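Local atomic coordinates of polyketide biosynthesis cytochrome P450 PksS (Bacillus subtilis, PDB entry 4YZR), a protein that is a haem monooxygenase that acts on dihydrobacillaene in the biosynthesis of the polyketide antibiotic bacillaene. Residues Met5-His9 / Val20-Phe24; Cys53-Lys58 / Ile343-Phe347; Gly242-Thr246 / Arg388-Leu393. All coordinates share one frame. Numbering follows the deposited sequence.

Contacts 2 and 3 both touch the haem, but from opposite faces. Contact 2 brings the loop that leads to C352, the probable axial ligand of the iron. Contact 3 brings the long helix 228-259, whose T245 also touches the bound histidine. Their centres lie 19 Å apart, with nearest atoms about 7 Å apart. Contact 1 is more peripheral. The side chain of L21 lies about 12 Å from the haem. Contact 1 nevertheless touches contact 3, with H9 CE1 3.2 Å from V391 CG2 and P8 CB 3.9 Å from V391 CG1. Their centres are 18 Å apart. Contacts 1 and 2 do not touch; their nearest atoms are about 9 Å apart.

Contact 1 of 3, residues Met5-His9 / Val20-Phe24; sequences MFHPH and VLGRF
In this cytochrome P450 the N-terminal tail, M5-H9, is laid against the first long helix, 17-27, by an edge-to-face phenylalanine pair. The tail has no regular secondary structure. F6 has polyproline II-like angles (phi/psi -74/128), and the chain bends at P8 and H9. V20-F24 is one helical turn, with F24 N hydrogen-bonded to V20 O at 3.1 Å. The closest CA pair is F6 and V20, 8.3 Å apart. The contact buries 176 Å², with no hydrogen bond between the segments. F6 is the main bump. Its chi1 is t, and its ring fills a hollow formed by V20, L21 and F24. V20 CG1 sits at the edge of the F6 ring, 4.0 Å from F6 CE1. L21 points its CA-to-CB bond sideways, yet its end swings in and puts CD2 4.3 Å from F6 CE1. F24, with chi1 m, offers its ring face to the F6 edge. The centroids are 5.6 Å apart and the planes meet at 76°. F6 also meets the rings of F13 and F33 edge-to-face and touches L46 of strand 42-47 and M290. F6 N is hydrogen-bonded to H31 NE2. The tip of F24 is the return bump. It fits against the backbone where M5 joins F6: F24 CZ lies 3.9 Å from M5 C and 3.5 Å from F6 N.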
loop_
_atom_site.group_PDB
_atom_site.type_symbol
_atom_site.label_atom_id
_atom_site.label_comp_id
_atom_site.label_asym_id
_atom_site.label_seq_id
_atom_site.Cartn_x
_atom_site.Cartn_y
_atom_site.Cartn_z
ATOM N N MET A 5 11.120 7.284 23.694
ATOM C CA MET A 5 9.614 7.043 23.579
ATOM C C MET A 5 9.119 7.279 22.131
ATOM O O MET A 5 9.317 8.335 21.532
ATOM C CB MET A 5 8.811 7.969 24.514
ATOM C CG MET A 5 8.927 7.783 26.040
ATOM S SD MET A 5 7.788 8.949 26.878
ATOM C CE MET A 5 8.368 9.047 28.589
ATOM N N PHE A 6 8.566 6.258 21.522
ATOM C CA PHE A 6 8.084 6.373 20.153
ATOM C C PHE A 6 6.785 7.198 20.100
ATOM O O PHE A 6 5.832 6.945 20.794
ATOM C CB PHE A 6 7.753 4.931 19.658
ATOM C CG PHE A 6 7.294 4.872 18.216
ATOM C CD1 PHE A 6 7.958 5.548 17.254
ATOM C CD2 PHE A 6 6.207 4.114 17.876
ATOM C CE1 PHE A 6 7.591 5.429 15.924
ATOM C CE2 PHE A 6 5.815 3.994 16.592
ATOM C CZ PHE A 6 6.470 4.644 15.662
ATOM N N HIS A 7 6.812 8.205 19.228
ATOM C CA HIS A 7 5.761 9.093 18.983
ATOM C C HIS A 7 5.370 9.135 17.517
ATOM O O HIS A 7 5.792 10.009 16.757
ATOM C CB HIS A 7 6.151 10.547 19.382
ATOM C CG HIS A 7 6.408 10.718 20.843
ATOM N ND1 HIS A 7 5.469 10.407 21.790
ATOM C CD2 HIS A 7 7.541 11.000 21.520
ATOM C CE1 HIS A 7 5.965 10.596 23.001
ATOM N NE2 HIS A 7 7.230 10.933 22.868
ATOM N N PRO A 8 4.530 8.186 17.121
ATOM C CA PRO A 8 4.257 8.123 15.674
ATOM C C PRO A 8 3.503 9.317 15.150
ATOM O O PRO A 8 3.541 9.607 14.005
ATOM C CB PRO A 8 3.336 6.861 15.530
ATOM C CG PRO A 8 2.801 6.620 16.891
ATOM C CD PRO A 8 3.932 7.048 17.865
ATOM N N HIS A 9 2.791 10.095 16.015
ATOM C CA HIS A 9 2.109 11.308 15.624
ATOM C C HIS A 9 2.990 12.518 15.859
ATOM O O HIS A 9 2.470 13.631 15.681
ATOM C CB HIS A 9 0.810 11.429 16.412
ATOM C CG HIS A 9 -0.137 10.346 16.070
ATOM N ND1 HIS A 9 -0.713 10.276 14.821
ATOM C CD2 HIS A 9 -0.608 9.296 16.785
ATOM C CE1 HIS A 9 -1.544 9.236 14.798
ATOM N NE2 HIS A 9 -1.477 8.619 15.951
ATOM N N VAL A 20 13.637 7.624 12.324
ATOM C CA VAL A 20 13.124 7.276 13.637
ATOM C C VAL A 20 13.165 5.756 13.840
ATOM O O VAL A 20 13.622 5.196 14.846
ATOM C CB VAL A 20 11.683 7.794 13.859
ATOM C CG1 VAL A 20 11.074 7.290 15.118
ATOM C CG2 VAL A 20 11.700 9.336 13.882
ATOM N N LEU A 21 12.531 5.028 12.893
ATOM C CA LEU A 21 12.470 3.572 13.022
ATOM C C LEU A 21 13.899 2.942 13.043
ATOM O O LEU A 21 14.134 1.968 13.733
ATOM C CB LEU A 21 11.642 2.958 11.911
ATOM C CG LEU A 21 10.169 3.320 11.826
ATOM C CD1 LEU A 21 9.561 2.674 10.593
ATOM C CD2 LEU A 21 9.513 2.870 13.085
ATOM N N GLY A 22 14.805 3.535 12.296
ATOM C CA GLY A 22 16.200 3.072 12.259
ATOM C C GLY A 22 16.904 3.244 13.598
ATOM O O GLY A 22 17.718 2.384 14.008
ATOM N N ARG A 23 16.628 4.371 14.247
ATOM C CA ARG A 23 17.245 4.598 15.580
ATOM C C ARG A 23 16.718 3.609 16.545
ATOM O O ARG A 23 17.455 3.014 17.286
ATOM C CB ARG A 23 16.988 6.037 16.034
ATOM C CG ARG A 23 17.311 6.189 17.523
ATOM C CD ARG A 23 17.259 7.636 17.983
ATOM N NE ARG A 23 15.857 8.011 18.199
ATOM C CZ ARG A 23 15.147 8.892 17.463
ATOM N NH1 ARG A 23 15.664 9.502 16.389
ATOM N NH2 ARG A 23 13.876 9.153 17.803
ATOM N N PHE A 24 15.404 3.300 16.550
ATOM C CA PHE A 24 14.849 2.255 17.349
ATOM C C PHE A 24 15.446 0.892 17.008
ATOM O O PHE A 24 15.749 0.113 17.929
ATOM C CB PHE A 24 13.283 2.213 17.282
ATOM C CG PHE A 24 12.645 3.232 18.204
ATOM C CD1 PHE A 24 12.429 2.888 19.507
ATOM C CD2 PHE A 24 12.276 4.477 17.769
ATOM C CE1 PHE A 24 11.850 3.812 20.389
ATOM C CE2 PHE A 24 11.649 5.398 18.671
ATOM C CZ PHE A 24 11.483 5.047 19.958
#

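Contact 2 of 3, residues Cys53-Lys58 / Ile343-Phe347; sequences CMAFLK and ISFGF. With HEM (protoporphyrin IX containing Fe), chain C.
F347, L57 and I343 carry most of this contact, which buries 298 Å² between helix 50-58 and the loop before helix 355-372. C53-K58 is helical, with L57 N hydrogen-bonded to C53 O at 2.9 Å. I343-G346 forms a type I turn, closed by a hydrogen bond from G346 N to I343 O at 2.9 Å. G346 has positive phi (79/-157), and F347 then runs extended (-166/136). L57 and F347 have the closest CA atoms, 6.5 Å apart. The CA-to-CB bond of F347 points toward the helix (chi1 t). M54 curls over one ring face with chi1, chi2 and chi3 all m. This is a Met-aromatic contact: M54 SD is 4.0 Å from the F347 centroid and 21° off the normal. K58 CG lies 4.0 Å from F347 CE2. L57 points toward the loop, and its CD1 is 3.9 Å from F347 CB and 4.3 Å from I343 CD1. I343, chi1 p, also meets C53 CB through CD1 at 4.1 Å and M54 SD through CG2 at 4.3 Å. The turn leans on the haem: S344 O is 3.5 Å from HEM CMA, and a CB on G346 would crowd HEM CAA. F345 packs on C352 and shares backbone hydrogen bonds with it. Helix 50-58 packs on I343 and F347, on the two sides of F345 in sequence. F345 opens the P450 cysteine-ligand loop, the haem-binding signature of the family.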
loop_
_atom_site.group_PDB
_atom_site.type_symbol
_atom_site.label_atom_id
_atom_site.label_comp_id
_atom_site.label_asym_id
_atom_site.label_seq_id
_atom_site.Cartn_x
_atom_site.Cartn_y
_atom_site.Cartn_z
ATOM N N CYS A 53 10.776 -8.799 13.177
ATOM C CA CYS A 53 9.553 -8.624 12.395
ATOM C C CYS A 53 9.113 -9.934 11.826
ATOM O O CYS A 53 7.934 -10.295 11.813
ATOM C CB CYS A 53 9.775 -7.615 11.321
ATOM S SG CYS A 53 9.739 -5.881 11.856
ATOM N N MET A 54 10.100 -10.679 11.241
ATOM C CA MET A 54 9.771 -12.034 10.724
ATOM C C MET A 54 9.204 -12.914 11.774
ATOM O O MET A 54 8.211 -13.612 11.485
ATOM C CB MET A 54 10.943 -12.682 9.977
ATOM C CG MET A 54 11.348 -12.053 8.698
ATOM S SD MET A 54 10.040 -12.278 7.463
ATOM C CE MET A 54 9.742 -13.971 7.446
ATOM N N ALA A 55 9.778 -12.936 12.937
ATOM C CA ALA A 55 9.246 -13.819 14.007
ATOM C C ALA A 55 7.808 -13.444 14.313
ATOM O O ALA A 55 6.874 -14.286 14.383
ATOM C CB ALA A 55 10.072 -13.678 15.244
ATOM N N PHE A 56 7.479 -12.168 14.468
ATOM C CA PHE A 56 6.105 -11.743 14.750
ATOM C C PHE A 56 5.171 -11.938 13.621
ATOM O O PHE A 56 3.964 -12.196 13.859
ATOM C CB PHE A 56 6.064 -10.297 15.255
ATOM C CG PHE A 56 6.440 -10.169 16.704
ATOM C CD1 PHE A 56 7.752 -10.002 17.096
ATOM C CD2 PHE A 56 5.438 -10.220 17.695
ATOM C CE1 PHE A 56 8.092 -9.910 18.450
ATOM C CE2 PHE A 56 5.802 -10.067 19.028
ATOM C CZ PHE A 56 7.123 -9.975 19.374
ATOM N N LEU A 57 5.615 -11.913 12.376
ATOM C CA LEU A 57 4.746 -12.204 11.217
ATOM C C LEU A 57 4.351 -13.650 11.111
ATOM O O LEU A 57 3.323 -13.935 10.502
ATOM C CB LEU A 57 5.429 -11.638 9.945
ATOM C CG LEU A 57 5.469 -10.143 9.831
ATOM C CD1 LEU A 57 6.387 -9.675 8.724
ATOM C CD2 LEU A 57 4.068 -9.608 9.586
ATOM N N LYS A 58 5.119 -14.516 11.698
ATOM C CA LYS A 58 4.861 -15.972 11.675
ATOM C C LYS A 58 4.258 -16.462 12.959
ATOM O O LYS A 58 3.957 -17.667 13.048
ATOM C CB LYS A 58 6.255 -16.670 11.481
ATOM C CG LYS A 58 6.783 -16.369 10.088
ATOM C CD LYS A 58 7.926 -17.330 9.794
ATOM C CE LYS A 58 9.274 -16.705 9.807
ATOM N NZ LYS A 58 10.002 -17.261 8.628
ATOM N N ILE A 343 10.259 -6.719 2.916
ATOM C CA ILE A 343 8.933 -7.028 3.418
ATOM C C ILE A 343 7.904 -5.898 3.177
ATOM O O ILE A 343 6.970 -5.715 3.914
ATOM C CB ILE A 343 8.934 -7.441 4.886
ATOM C CG1 ILE A 343 9.506 -6.417 5.839
ATOM C CG2 ILE A 343 9.677 -8.781 5.050
ATOM C CD1 ILE A 343 9.115 -6.704 7.331
ATOM N N SER A 344 8.137 -5.180 2.086
ATOM C CA SER A 344 7.204 -4.096 1.733
ATOM C C SER A 344 5.795 -4.525 1.429
ATOM O O SER A 344 4.869 -3.728 1.522
ATOM C CB SER A 344 7.685 -3.286 0.631
ATOM O OG SER A 344 9.007 -2.729 1.004
ATOM N N PHE A 345 5.638 -5.782 1.034
ATOM C CA PHE A 345 4.310 -6.451 0.760
ATOM C C PHE A 345 3.890 -7.320 1.951
ATOM O O PHE A 345 2.986 -8.131 1.840
ATOM C CB PHE A 345 4.346 -7.214 -0.513
ATOM C CG PHE A 345 4.460 -6.400 -1.756
ATOM C CD1 PHE A 345 3.530 -5.419 -2.068
ATOM C CD2 PHE A 345 5.436 -6.656 -2.747
ATOM C CE1 PHE A 345 3.546 -4.691 -3.209
ATOM C CE2 PHE A 345 5.473 -5.970 -3.920
ATOM C CZ PHE A 345 4.531 -5.005 -4.173
ATOM N N GLY A 346 4.601 -7.194 3.095
ATOM C CA GLY A 346 4.355 -8.048 4.237
ATOM C C GLY A 346 5.006 -9.382 4.007
ATOM O O GLY A 346 6.004 -9.529 3.297
ATOM N N PHE A 347 4.470 -10.393 4.713
ATOM C CA PHE A 347 5.047 -11.789 4.697
ATOM C C PHE A 347 4.090 -12.756 5.265
ATOM O O PHE A 347 3.510 -12.393 6.285
ATOM C CB PHE A 347 6.377 -11.847 5.520
ATOM C CG PHE A 347 6.992 -13.176 5.466
ATOM C CD1 PHE A 347 7.785 -13.500 4.465
ATOM C CD2 PHE A 347 6.625 -14.156 6.362
ATOM C CE1 PHE A 347 8.244 -14.781 4.305
ATOM C CE2 PHE A 347 7.075 -15.485 6.203
ATOM C CZ PHE A 347 7.887 -15.754 5.177
HETATM C CHA HEM C . -1.987 -6.747 1.969
HETATM C CHB HEM C . 1.452 -3.571 0.773
HETATM C CHC HEM C . -0.865 -2.659 -3.403
HETATM C CHD HEM C . -4.334 -5.707 -2.100
HETATM C C1A HEM C . -0.866 -5.954 2.026
HETATM C C2A HEM C . 0.171 -5.925 3.068
HETATM C C3A HEM C . 1.058 -5.015 2.754
HETATM C C4A HEM C . 0.691 -4.483 1.438
HETATM C CMA HEM C . 2.205 -4.555 3.562
HETATM C CAA HEM C . 0.098 -6.721 4.376
HETATM C CBA HEM C . -0.575 -5.990 5.446
HETATM C CGA HEM C . -0.670 -6.678 6.876
HETATM O O1A HEM C . -1.124 -5.885 7.772
HETATM O O2A HEM C . -0.260 -7.778 6.905
HETATM C C1B HEM C . 1.114 -3.035 -0.468
HETATM C C2B HEM C . 1.896 -2.119 -1.232
HETATM C C3B HEM C . 1.284 -1.833 -2.406
HETATM C C4B HEM C . 0.050 -2.620 -2.377
HETATM C CMB HEM C . 3.175 -1.614 -0.744
HETATM C CAB HEM C . 1.642 -0.966 -3.515
HETATM C CBB HEM C . 2.858 -0.596 -3.714
HETATM C C1C HEM C . -2.004 -3.415 -3.483
HETATM C C2C HEM C . -2.964 -3.461 -4.515
HETATM C C3C HEM C . -3.980 -4.346 -4.147
HETATM C C4C HEM C . -3.629 -4.804 -2.841
HETATM C CMC HEM C . -2.737 -2.760 -5.828
HETATM C CAC HEM C . -5.171 -4.730 -4.885
HETATM C CBC HEM C . -5.750 -3.980 -5.752
HETATM C C1D HEM C . -4.038 -6.260 -0.877
HETATM C C2D HEM C . -4.896 -7.166 -0.153
HETATM C C3D HEM C . -4.209 -7.473 0.987
HETATM C C4D HEM C . -2.920 -6.754 0.959
HETATM C CMD HEM C . -6.220 -7.733 -0.615
HETATM C CAD HEM C . -4.624 -8.416 2.087
HETATM C CBD HEM C . -4.157 -9.818 1.851
HETATM C CGD HEM C . -4.643 -10.877 2.888
HETATM O O1D HEM C . -5.062 -10.428 3.961
HETATM O O2D HEM C . -4.505 -12.069 2.550
HETATM N NA HEM C . -0.440 -5.130 1.033
HETATM N NB HEM C . 0.015 -3.352 -1.231
HETATM N NC HEM C . -2.416 -4.256 -2.486
HETATM N ND HEM C . -2.871 -5.993 -0.202
HETATM FE FE HEM C . -1.407 -4.745 -0.747
#

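Contact 3 of 3, residues Gly242-Thr246 / Arg388-Leu393; sequences GLETT and RKNVFL. With HEM (protoporphyrin IX containing Fe), chain C.
E244 puts OE1 over one face of the R388 guanidinium, 3.3 Å from R388 CZ. The salt bridge, E244 OE1 to R388 NH1 at 3.4 Å, is one of charges only, because the oxygen lies well out of the guanidinium plane. E244 reaches out with chi1 and chi2 both t. Water 1 donates to E244 OE1 (2.7 Å) and to L393 O (3.2 Å). L393, chi1 m, fills the space beside the helix: its CD2 is 3.4 Å from T245 CG2 and its CD1 3.8 Å from E244 OE2. The CA atoms of T245 and L393 are 6.7 Å apart. N390 OD1 accepts from F392 N (Asx turn) and L393 N (Asx motif), both at 3.0 Å. In the pi-type turn at 242-245, E244-T245 match the P450 acid-alcohol pair, which in relatives takes part in oxygen activation, probably also here. T246 OG1 lies 3.4 Å from HEM CMC. Helix 228-259 has the R388-L393 loop against E244 and T245; helix 148-158 touches L243 and T246.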
loop_
_atom_site.group_PDB
_atom_site.type_symbol
_atom_site.label_atom_id
_atom_site.label_comp_id
_atom_site.label_asym_id
_atom_site.label_seq_id
_atom_site.Cartn_x
_atom_site.Cartn_y
_atom_site.Cartn_z
ATOM N N GLY A 242 -5.538 -0.382 -4.010
ATOM C CA GLY A 242 -5.219 0.051 -5.319
ATOM C C GLY A 242 -5.019 1.505 -5.550
ATOM O O GLY A 242 -4.552 1.960 -6.619
ATOM N N LEU A 243 -5.430 2.296 -4.584
ATOM C CA LEU A 243 -5.367 3.709 -4.609
ATOM C C LEU A 243 -4.178 4.421 -3.939
ATOM O O LEU A 243 -3.290 4.927 -4.648
ATOM C CB LEU A 243 -6.682 4.348 -4.228
ATOM C CG LEU A 243 -7.812 3.985 -5.196
ATOM C CD1 LEU A 243 -9.108 4.645 -4.809
ATOM C CD2 LEU A 243 -7.462 4.310 -6.689
ATOM N N GLU A 244 -4.095 4.493 -2.631
ATOM C CA GLU A 244 -3.225 5.531 -2.006
ATOM C C GLU A 244 -1.877 4.810 -1.928
ATOM O O GLU A 244 -0.829 5.419 -2.198
ATOM C CB GLU A 244 -3.716 6.008 -0.646
ATOM C CG GLU A 244 -2.744 6.899 0.138
ATOM C CD GLU A 244 -3.404 7.497 1.377
ATOM O OE1 GLU A 244 -2.714 8.321 2.014
ATOM O OE2 GLU A 244 -4.499 7.094 1.780
ATOM N N THR A 245 -1.809 3.575 -1.555
ATOM C CA THR A 245 -0.540 2.945 -1.339
ATOM C C THR A 245 0.222 2.699 -2.678
ATOM O O THR A 245 1.434 2.937 -2.800
ATOM C CB THR A 245 -0.695 1.734 -0.408
ATOM O OG1 THR A 245 -1.713 0.858 -0.927
ATOM C CG2 THR A 245 -0.986 2.222 0.870
ATOM N N THR A 246 -0.529 2.370 -3.738
ATOM C CA THR A 246 0.091 2.233 -5.063
ATOM C C THR A 246 0.523 3.590 -5.604
ATOM O O THR A 246 1.588 3.706 -6.153
ATOM C CB THR A 246 -0.993 1.577 -5.990
ATOM O OG1 THR A 246 -1.390 0.288 -5.417
ATOM C CG2 THR A 246 -0.442 1.286 -7.267
ATOM N N ARG A 388 2.275 13.802 3.253
ATOM C CA ARG A 388 0.957 13.708 3.884
ATOM C C ARG A 388 1.107 13.239 5.329
ATOM O O ARG A 388 2.067 12.583 5.708
ATOM C CB ARG A 388 0.114 12.709 3.164
ATOM C CG ARG A 388 -0.187 13.225 1.755
ATOM C CD ARG A 388 -0.874 12.212 0.896
ATOM N NE ARG A 388 -2.273 12.022 1.237
ATOM C CZ ARG A 388 -3.095 11.256 0.515
ATOM N NH1 ARG A 388 -2.663 10.535 -0.526
ATOM N NH2 ARG A 388 -4.359 11.153 0.883
ATOM N N LYS A 389 0.188 13.654 6.214
ATOM C CA LYS A 389 0.123 13.196 7.549
ATOM C C LYS A 389 -0.549 11.852 7.544
ATOM O O LYS A 389 -1.713 11.737 7.315
ATOM C CB LYS A 389 -0.682 14.189 8.338
ATOM C CG LYS A 389 -0.747 13.912 9.862
ATOM C CD LYS A 389 -1.761 14.853 10.600
ATOM C CE LYS A 389 -1.903 14.518 12.085
ATOM N NZ LYS A 389 -0.600 14.269 12.782
ATOM N N ASN A 390 0.199 10.846 7.754
ATOM C CA ASN A 390 -0.306 9.461 7.856
ATOM C C ASN A 390 0.818 8.702 8.504
ATOM O O ASN A 390 1.905 8.703 7.836
ATOM C CB ASN A 390 -0.702 8.891 6.486
ATOM C CG ASN A 390 -1.453 7.551 6.576
ATOM O OD1 ASN A 390 -1.090 6.625 7.307
ATOM N ND2 ASN A 390 -2.567 7.503 5.880
ATOM N N VAL A 391 0.529 8.024 9.590
ATOM C CA VAL A 391 1.469 7.241 10.400
ATOM C C VAL A 391 1.997 6.019 9.546
ATOM O O VAL A 391 3.173 5.657 9.693
ATOM C CB VAL A 391 0.682 6.612 11.696
ATOM C CG1 VAL A 391 1.453 5.529 12.397
ATOM C CG2 VAL A 391 0.182 7.664 12.678
ATOM N N PHE A 392 1.093 5.352 8.883
ATOM C CA PHE A 392 1.354 4.044 8.319
ATOM C C PHE A 392 1.739 4.172 6.906
ATOM O O PHE A 392 2.547 3.318 6.431
ATOM C CB PHE A 392 0.123 3.162 8.482
ATOM C CG PHE A 392 -0.267 2.930 9.907
ATOM C CD1 PHE A 392 0.436 2.023 10.703
ATOM C CD2 PHE A 392 -1.243 3.640 10.467
ATOM C CE1 PHE A 392 0.080 1.820 12.024
ATOM C CE2 PHE A 392 -1.614 3.455 11.819
ATOM C CZ PHE A 392 -0.901 2.577 12.560
ATOM N N LEU A 393 1.136 5.025 6.141
ATOM C CA LEU A 393 1.367 5.183 4.697
ATOM C C LEU A 393 2.221 6.386 4.392
ATOM O O LEU A 393 1.670 7.569 4.551
ATOM C CB LEU A 393 0.050 5.301 4.008
ATOM C CG LEU A 393 -1.063 4.308 4.358
ATOM C CD1 LEU A 393 -2.387 4.581 3.593
ATOM C CD2 LEU A 393 -0.530 2.897 4.198
HETATM C CHA HEM C . -1.987 -6.747 1.969
HETATM C CHB HEM C . 1.452 -3.571 0.773
HETATM C CHC HEM C . -0.865 -2.659 -3.403
HETATM C CHD HEM C . -4.334 -5.707 -2.100
HETATM C C1A HEM C . -0.866 -5.954 2.026
HETATM C C2A HEM C . 0.171 -5.925 3.068
HETATM C C3A HEM C . 1.058 -5.015 2.754
HETATM C C4A HEM C . 0.691 -4.483 1.438
HETATM C CMA HEM C . 2.205 -4.555 3.562
HETATM C CAA HEM C . 0.098 -6.721 4.376
HETATM C CBA HEM C . -0.575 -5.990 5.446
HETATM C CGA HEM C . -0.670 -6.678 6.876
HETATM O O1A HEM C . -1.124 -5.885 7.772
HETATM O O2A HEM C . -0.260 -7.778 6.905
HETATM C C1B HEM C . 1.114 -3.035 -0.468
HETATM C C2B HEM C . 1.896 -2.119 -1.232
HETATM C C3B HEM C . 1.284 -1.833 -2.406
HETATM C C4B HEM C . 0.050 -2.620 -2.377
HETATM C CMB HEM C . 3.175 -1.614 -0.744
HETATM C CAB HEM C . 1.642 -0.966 -3.515
HETATM C CBB HEM C . 2.858 -0.596 -3.714
HETATM C C1C HEM C . -2.004 -3.415 -3.483
HETATM C C2C HEM C . -2.964 -3.461 -4.515
HETATM C C3C HEM C . -3.980 -4.346 -4.147
HETATM C C4C HEM C . -3.629 -4.804 -2.841
HETATM C CMC HEM C . -2.737 -2.760 -5.828
HETATM C CAC HEM C . -5.171 -4.730 -4.885
HETATM C CBC HEM C . -5.750 -3.980 -5.752
HETATM C C1D HEM C . -4.038 -6.260 -0.877
HETATM C C2D HEM C . -4.896 -7.166 -0.153
HETATM C C3D HEM C . -4.209 -7.473 0.987
HETATM C C4D HEM C . -2.920 -6.754 0.959
HETATM C CMD HEM C . -6.220 -7.733 -0.615
HETATM C CAD HEM C . -4.624 -8.416 2.087
HETATM C CBD HEM C . -4.157 -9.818 1.851
HETATM C CGD HEM C . -4.643 -10.877 2.888
HETATM O O1D HEM C . -5.062 -10.428 3.961
HETATM O O2D HEM C . -4.505 -12.069 2.550
HETATM N NA HEM C . -0.440 -5.130 1.033
HETATM N NB HEM C . 0.015 -3.352 -1.231
HETATM N NC HEM C . -2.416 -4.256 -2.486
HETATM N ND HEM C . -2.871 -5.993 -0.202
HETATM FE FE HEM C . -1.407 -4.745 -0.747
HETATM O O HOH W 1 -0.066 8.775 2.118
HETATM O O HOH W 2 -6.316 8.673 -0.075
#